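Local coordinates for tailspike protein (Siphovirus 9NA, PDB 3RIQ), which recognises Salmonella lipopolysaccharide as the phage receptor and, as an endorhamnosidase, cleaves its O-antigen chains, at the interface of chains A and B. Sequence-based numbering; all coordinates share one arbitrary frame. Chains: chain A/B, Tailspike protein.

Contact 1: the interface of chains A and B. Residues chain A 211, 213, 239, 273; chain B 230-232.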
loop_
_atom_site.group_PDB
_atom_site.type_symbol
_atom_site.label_atom_id
_atom_site.label_comp_id
_atom_site.label_asym_id
_atom_site.label_seq_id
_atom_site.Cartn_x
_atom_site.Cartn_y
_atom_site.Cartn_z
ATOM N N GLU A 211 -16.398 -11.023 4.377
ATOM C CA GLU A 211 -17.325 -10.010 3.885
ATOM C C GLU A 211 -18.608 -10.054 4.691
ATOM O O GLU A 211 -19.148 -11.157 4.968
ATOM C CB GLU A 211 -17.641 -10.203 2.382
ATOM C CG GLU A 211 -18.614 -9.137 1.848
ATOM C CD GLU A 211 -18.579 -8.938 0.328
ATOM O OE1 GLU A 211 -17.782 -9.638 -0.365
ATOM O OE2 GLU A 211 -19.344 -8.048 -0.181
ATOM N N LYS A 213 -22.477 -8.115 4.785
ATOM C CA LYS A 213 -23.396 -7.410 3.888
ATOM C C LYS A 213 -24.634 -6.923 4.619
ATOM O O LYS A 213 -25.211 -7.655 5.445
ATOM C CB LYS A 213 -23.859 -8.356 2.774
ATOM C CG LYS A 213 -22.719 -9.060 2.067
ATOM C CD LYS A 213 -23.236 -9.939 0.903
ATOM C CE LYS A 213 -22.056 -10.682 0.277
ATOM N NZ LYS A 213 -22.444 -11.525 -0.918
ATOM N N ILE A 239 -14.311 -6.943 3.723
ATOM C CA ILE A 239 -15.173 -6.142 2.805
ATOM C C ILE A 239 -16.472 -5.884 3.562
ATOM O O ILE A 239 -17.109 -6.835 4.022
ATOM C CB ILE A 239 -15.449 -6.894 1.473
ATOM C CG1 ILE A 239 -14.130 -7.160 0.731
ATOM C CG2 ILE A 239 -16.422 -6.091 0.635
ATOM C CD1 ILE A 239 -14.270 -8.071 -0.460
ATOM N N ILE A 273 -18.041 -0.554 0.724
ATOM C CA ILE A 273 -18.803 -0.213 -0.483
ATOM C C ILE A 273 -20.217 0.241 -0.123
ATOM O O ILE A 273 -20.988 -0.546 0.412
ATOM C CB ILE A 273 -18.900 -1.460 -1.405
ATOM C CG1 ILE A 273 -17.481 -1.899 -1.875
ATOM C CG2 ILE A 273 -19.856 -1.173 -2.604
ATOM C CD1 ILE A 273 -17.401 -3.321 -2.554
ATOM N N ASP B 230 -21.783 -6.484 -4.704
ATOM C CA ASP B 230 -21.111 -7.049 -3.533
ATOM C C ASP B 230 -19.593 -7.210 -3.679
ATOM O O ASP B 230 -18.857 -7.241 -2.662
ATOM C CB ASP B 230 -21.602 -8.484 -3.214
ATOM C CG ASP B 230 -23.101 -8.716 -3.392
ATOM O OD1 ASP B 230 -23.743 -8.192 -4.325
ATOM O OD2 ASP B 230 -23.605 -9.568 -2.600
ATOM N N HIS B 231 -19.113 -7.387 -4.919
ATOM C CA HIS B 231 -17.692 -7.700 -5.137
ATOM C C HIS B 231 -17.257 -8.924 -4.343
ATOM O O HIS B 231 -16.158 -8.947 -3.756
ATOM C CB HIS B 231 -16.832 -6.437 -4.899
ATOM C CG HIS B 231 -16.891 -5.495 -6.069
ATOM N ND1 HIS B 231 -18.002 -4.716 -6.321
ATOM C CD2 HIS B 231 -16.031 -5.269 -7.096
ATOM C CE1 HIS B 231 -17.840 -4.063 -7.459
ATOM N NE2 HIS B 231 -16.645 -4.369 -7.943
ATOM N N ASP B 232 -18.115 -9.959 -4.379
ATOM C CA ASP B 232 -17.876 -11.201 -3.644
ATOM C C ASP B 232 -17.341 -12.218 -4.661
ATOM O O ASP B 232 -18.111 -12.864 -5.362
ATOM C CB ASP B 232 -19.203 -11.661 -2.990
ATOM C CG ASP B 232 -19.035 -12.804 -2.016
ATOM O OD1 ASP B 232 -17.954 -13.424 -1.933
ATOM O OD2 ASP B 232 -20.027 -13.045 -1.293
#

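Contact 2: the interface of chains A and B. Residues chain A 428-429; chain B 433-434, 439-440.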
loop_
_atom_site.group_PDB
_atom_site.type_symbol
_atom_site.label_atom_id
_atom_site.label_comp_id
_atom_site.label_asym_id
_atom_site.label_seq_id
_atom_site.Cartn_x
_atom_site.Cartn_y
_atom_site.Cartn_z
ATOM N N GLY A 428 15.196 17.686 -9.153
ATOM C CA GLY A 428 16.250 18.118 -10.090
ATOM C C GLY A 428 15.761 19.144 -11.104
ATOM O O GLY A 428 15.090 20.099 -10.743
ATOM N N ASN A 429 16.097 18.948 -12.376
ATOM C CA ASN A 429 15.603 19.857 -13.416
ATOM C C ASN A 429 14.092 19.849 -13.404
ATOM O O ASN A 429 13.474 18.832 -13.065
ATOM C CB ASN A 429 16.064 19.421 -14.790
ATOM C CG ASN A 429 17.516 19.677 -15.005
ATOM O OD1 ASN A 429 18.017 20.728 -14.689
ATOM N ND2 ASN A 429 18.202 18.707 -15.569
ATOM N N GLN B 433 18.183 20.757 -7.095
ATOM C CA GLN B 433 19.609 20.572 -7.142
ATOM C C GLN B 433 19.971 19.599 -8.267
ATOM O O GLN B 433 19.149 18.842 -8.731
ATOM C CB GLN B 433 20.083 20.056 -5.772
ATOM C CG GLN B 433 19.568 18.649 -5.423
ATOM C CD GLN B 433 19.910 18.288 -4.009
ATOM O OE1 GLN B 433 19.403 18.891 -3.061
ATOM N NE2 GLN B 433 20.780 17.306 -3.849
ATOM N N HIS B 434 21.201 19.652 -8.731
ATOM C CA HIS B 434 21.650 18.734 -9.796
ATOM C C HIS B 434 23.153 18.493 -9.740
ATOM O O HIS B 434 23.908 19.376 -9.339
ATOM C CB HIS B 434 21.251 19.288 -11.184
ATOM C CG HIS B 434 21.039 18.231 -12.222
ATOM N ND1 HIS B 434 22.069 17.547 -12.825
ATOM C CD2 HIS B 434 19.895 17.700 -12.722
ATOM C CE1 HIS B 434 21.576 16.664 -13.674
ATOM N NE2 HIS B 434 20.257 16.729 -13.623
ATOM N N MET B 439 21.601 23.693 -14.575
ATOM C CA MET B 439 20.288 23.056 -14.474
ATOM C C MET B 439 19.231 24.050 -14.894
ATOM O O MET B 439 19.517 25.257 -15.004
ATOM C CB MET B 439 20.037 22.468 -13.076
ATOM C CG MET B 439 19.695 23.492 -11.988
ATOM S SD MET B 439 19.497 22.650 -10.377
ATOM C CE MET B 439 18.032 21.629 -10.668
ATOM N N THR B 440 18.022 23.544 -15.163
ATOM C CA THR B 440 17.004 24.332 -15.835
ATOM C C THR B 440 15.595 24.164 -15.288
ATOM O O THR B 440 15.248 23.107 -14.759
ATOM C CB THR B 440 16.927 23.993 -17.345
ATOM O OG1 THR B 440 16.859 22.574 -17.523
ATOM C CG2 THR B 440 18.126 24.567 -18.129
#

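Contact 3: the interface of chains A and B. Residues chain A 457-459, 473; chain B 454-455, 475-476.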
loop_
_atom_site.group_PDB
_atom_site.type_symbol
_atom_site.label_atom_id
_atom_site.label_comp_id
_atom_site.label_asym_id
_atom_site.label_seq_id
_atom_site.Cartn_x
_atom_site.Cartn_y
_atom_site.Cartn_z
ATOM N N LEU A 457 5.431 34.064 -13.532
ATOM C CA LEU A 457 6.317 33.867 -14.679
ATOM C C LEU A 457 5.533 33.091 -15.754
ATOM O O LEU A 457 5.038 32.004 -15.473
ATOM C CB LEU A 457 7.542 33.050 -14.243
ATOM C CG LEU A 457 8.589 32.646 -15.301
ATOM C CD1 LEU A 457 9.372 33.889 -15.815
ATOM C CD2 LEU A 457 9.541 31.568 -14.764
ATOM N N THR A 458 5.426 33.639 -16.960
ATOM C CA THR A 458 4.558 33.067 -17.994
ATOM C C THR A 458 5.368 32.665 -19.223
ATOM O O THR A 458 6.235 33.436 -19.685
ATOM C CB THR A 458 3.498 34.109 -18.444
ATOM O OG1 THR A 458 2.777 34.584 -17.294
ATOM C CG2 THR A 458 2.527 33.505 -19.458
ATOM N N ALA A 459 5.092 31.469 -19.729
ATOM C CA ALA A 459 5.577 31.000 -21.033
ATOM C C ALA A 459 4.369 31.029 -21.944
ATOM O O ALA A 459 3.413 30.287 -21.701
ATOM C CB ALA A 459 6.050 29.568 -20.901
ATOM N N VAL A 473 8.057 35.420 -23.274
ATOM C CA VAL A 473 8.276 35.144 -21.839
ATOM C C VAL A 473 7.912 36.409 -21.054
ATOM O O VAL A 473 8.237 37.527 -21.489
ATOM C CB VAL A 473 9.739 34.732 -21.643
ATOM C CG1 VAL A 473 10.185 34.761 -20.140
ATOM C CG2 VAL A 473 9.965 33.346 -22.271
ATOM N N SER B 454 8.760 26.767 -24.515
ATOM C CA SER B 454 8.547 28.186 -24.792
ATOM C C SER B 454 9.366 29.075 -23.841
ATOM O O SER B 454 9.591 30.251 -24.119
ATOM C CB SER B 454 7.051 28.527 -24.686
ATOM O OG SER B 454 6.325 28.029 -25.825
ATOM N N LEU B 455 9.844 28.509 -22.735
ATOM C CA LEU B 455 10.619 29.265 -21.739
ATOM C C LEU B 455 11.682 28.356 -21.161
ATOM O O LEU B 455 11.366 27.216 -20.803
ATOM C CB LEU B 455 9.690 29.766 -20.621
ATOM C CG LEU B 455 10.258 30.604 -19.461
ATOM C CD1 LEU B 455 9.137 31.443 -18.841
ATOM C CD2 LEU B 455 10.961 29.740 -18.385
ATOM N N LEU B 475 17.638 33.539 -19.051
ATOM C CA LEU B 475 16.209 33.333 -19.307
ATOM C C LEU B 475 15.939 33.656 -20.767
ATOM O O LEU B 475 16.359 34.726 -21.244
ATOM C CB LEU B 475 15.351 34.227 -18.393
ATOM C CG LEU B 475 13.823 34.206 -18.586
ATOM C CD1 LEU B 475 13.243 32.789 -18.353
ATOM C CD2 LEU B 475 13.104 35.260 -17.685
ATOM N N SER B 476 15.282 32.746 -21.497
ATOM C CA SER B 476 15.100 32.955 -22.944
ATOM C C SER B 476 13.751 32.456 -23.450
ATOM O O SER B 476 13.160 31.513 -22.878
ATOM C CB SER B 476 16.234 32.281 -23.765
ATOM O OG SER B 476 16.147 30.850 -23.613
#

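Contact 1: the interface of chains A and B
A:Lys213 drives its ammonium group between two aspartates of chain B, and this salt-bridge cluster is the tight part of the contact, where a flank of the right-handed beta-helix of one subunit meets a loop of the next. The lysine chain is fully extended beyond CG, which suits a long residue that must carry a charge from strand 211-214 to the neighbour. NZ lies 2.8 Å from the carboxylate oxygen OD2 of B:Asp230 and 2.9 Å from OD2 of B:Asp232, and each oxygen is met on its anti side. B:His231, with positive phi (55°), turns the loop between the aspartates, which probably helps both reach one amine. Beside them A:Glu211, its CG anti to the backbone N (chi1 -180°), brings OE2 to 2.7 Å from the carbonyl O of B:Asp230. Two acceptors would meet here unless the carboxyl carries a proton; nearby aspartates might favour that, though the lysine would work against it; protons are not seen. The other flank is looser. A:Ile273 gives apolar padding, while CD1 of A:Ile239 merely grazes the carbonyl O of B:His231. A:Ile273 crosses B:His231 at about a right angle, its CD1 3.9 Å from the histidine CB.

Contact 2: the interface of chains A and B
A:Asn429 reaches from a short loop between strands 425-427 and 430-433 to chain B in this tailspike of the P22 family, at a subunit interface of the trimer beyond the main beta-helix. The hydrogen bonding centres on its carboxamide. OD1 accepts the backbone N-H of B:Thr440 at 2.9 Å, nearly straight at the hydrogen (159°), although the donor is tilted 31° from the carbonyl plane. The asparagine CG stands anti to its carbonyl carbon, beside the backbone N, which sends the amide toward strand 438-444 of the partner. A short amide side chain suits this place because it can imitate a peptide C=O and cap a backbone donor at a strand.

Contact between flat groups comes next. The carboxamide slants past the CD2 and NE2 side of the B:His434 imidazole, above its plane but displaced off the ring, with the two planes 24° apart. ND2 is 3.5 Å from the histidine CD2, and the amide carbon CG is 3.8 Å from the same atom, so the imidazole flanks the carboxamide and probably limits its swing.

Apolar packing completes the patch. B:Met439 bends at its last torsion and sets its terminal methyl CE against the A:Gly428 peptide, 3.3 Å from its carbonyl O and 4.0 Å from its CA. A flexible thioether can follow the backbone contour there. Glycine, having no side chain, lets the chains come close: its CA is 3.3 Å from the carbonyl O of B:Gln433.

Contact 3: the interface of chains A and B
Extended backbone runs on both sides, in strands 455-461 and 470-479 of each chain, with B:Ser454 (phi -82°, psi -17°) forming the bend that leads into the first of these on chain B. From that strand start, B:Leu455 pushes its side chain into chain A. Its CG is anti to the backbone N (chi1 -179°), which carries the isobutyl group away from its own strand toward the partner. The branch CD1 does most of the touching: it lies 3.8 Å from CG of A:Leu457 on one side and 3.7 Å from CG1 of A:Val473 on another, and it also rests near the backbone O of A:Thr458. The two leucines meet at a slant, whereas A:Val473 crosses B:Leu455 at about a right angle. Nearer the root of the side chain, CB of B:Leu455 meets CB of A:Ala459 at 3.7 Å; the small methyl of alanine suits a place where the strand comes close.

A:Val473 uses both its methyls. CG1 also meets CD2 of B:Leu475 tip to tip at 3.8 Å, while CG2 packs against CG of B:Leu455 and lies beside the backbone oxygens of B:Ser454 and B:Ser476. Branching at the beta carbon favours valine in a strand and spreads its surface over several partners. The patch is built from the same two strands in both subunits, meeting through non-equivalent residues, in the beta-structured region that follows the right-handed beta-helix and lies toward the C-terminal end.

Contact 1 stands well apart, with its C-alpha centre about 48 Å from that of contact 2 and about 52 Å from that of contact 3, while the centres of contacts 2 and 3 are only about 17 Å apart. No residue is shared. Contact 1 ties the beta-helix bodies by charge; contacts 2 and 3 use successive strands further along the chain, 430-433 and 438-444 in the former, 455-461 and 470-479 in the latter. Repeated around the trimer, a polar clasp and an apolar cluster in the later region probably fix the register of the subunits, complementing the salt-bridge cluster of contact 1 on the body.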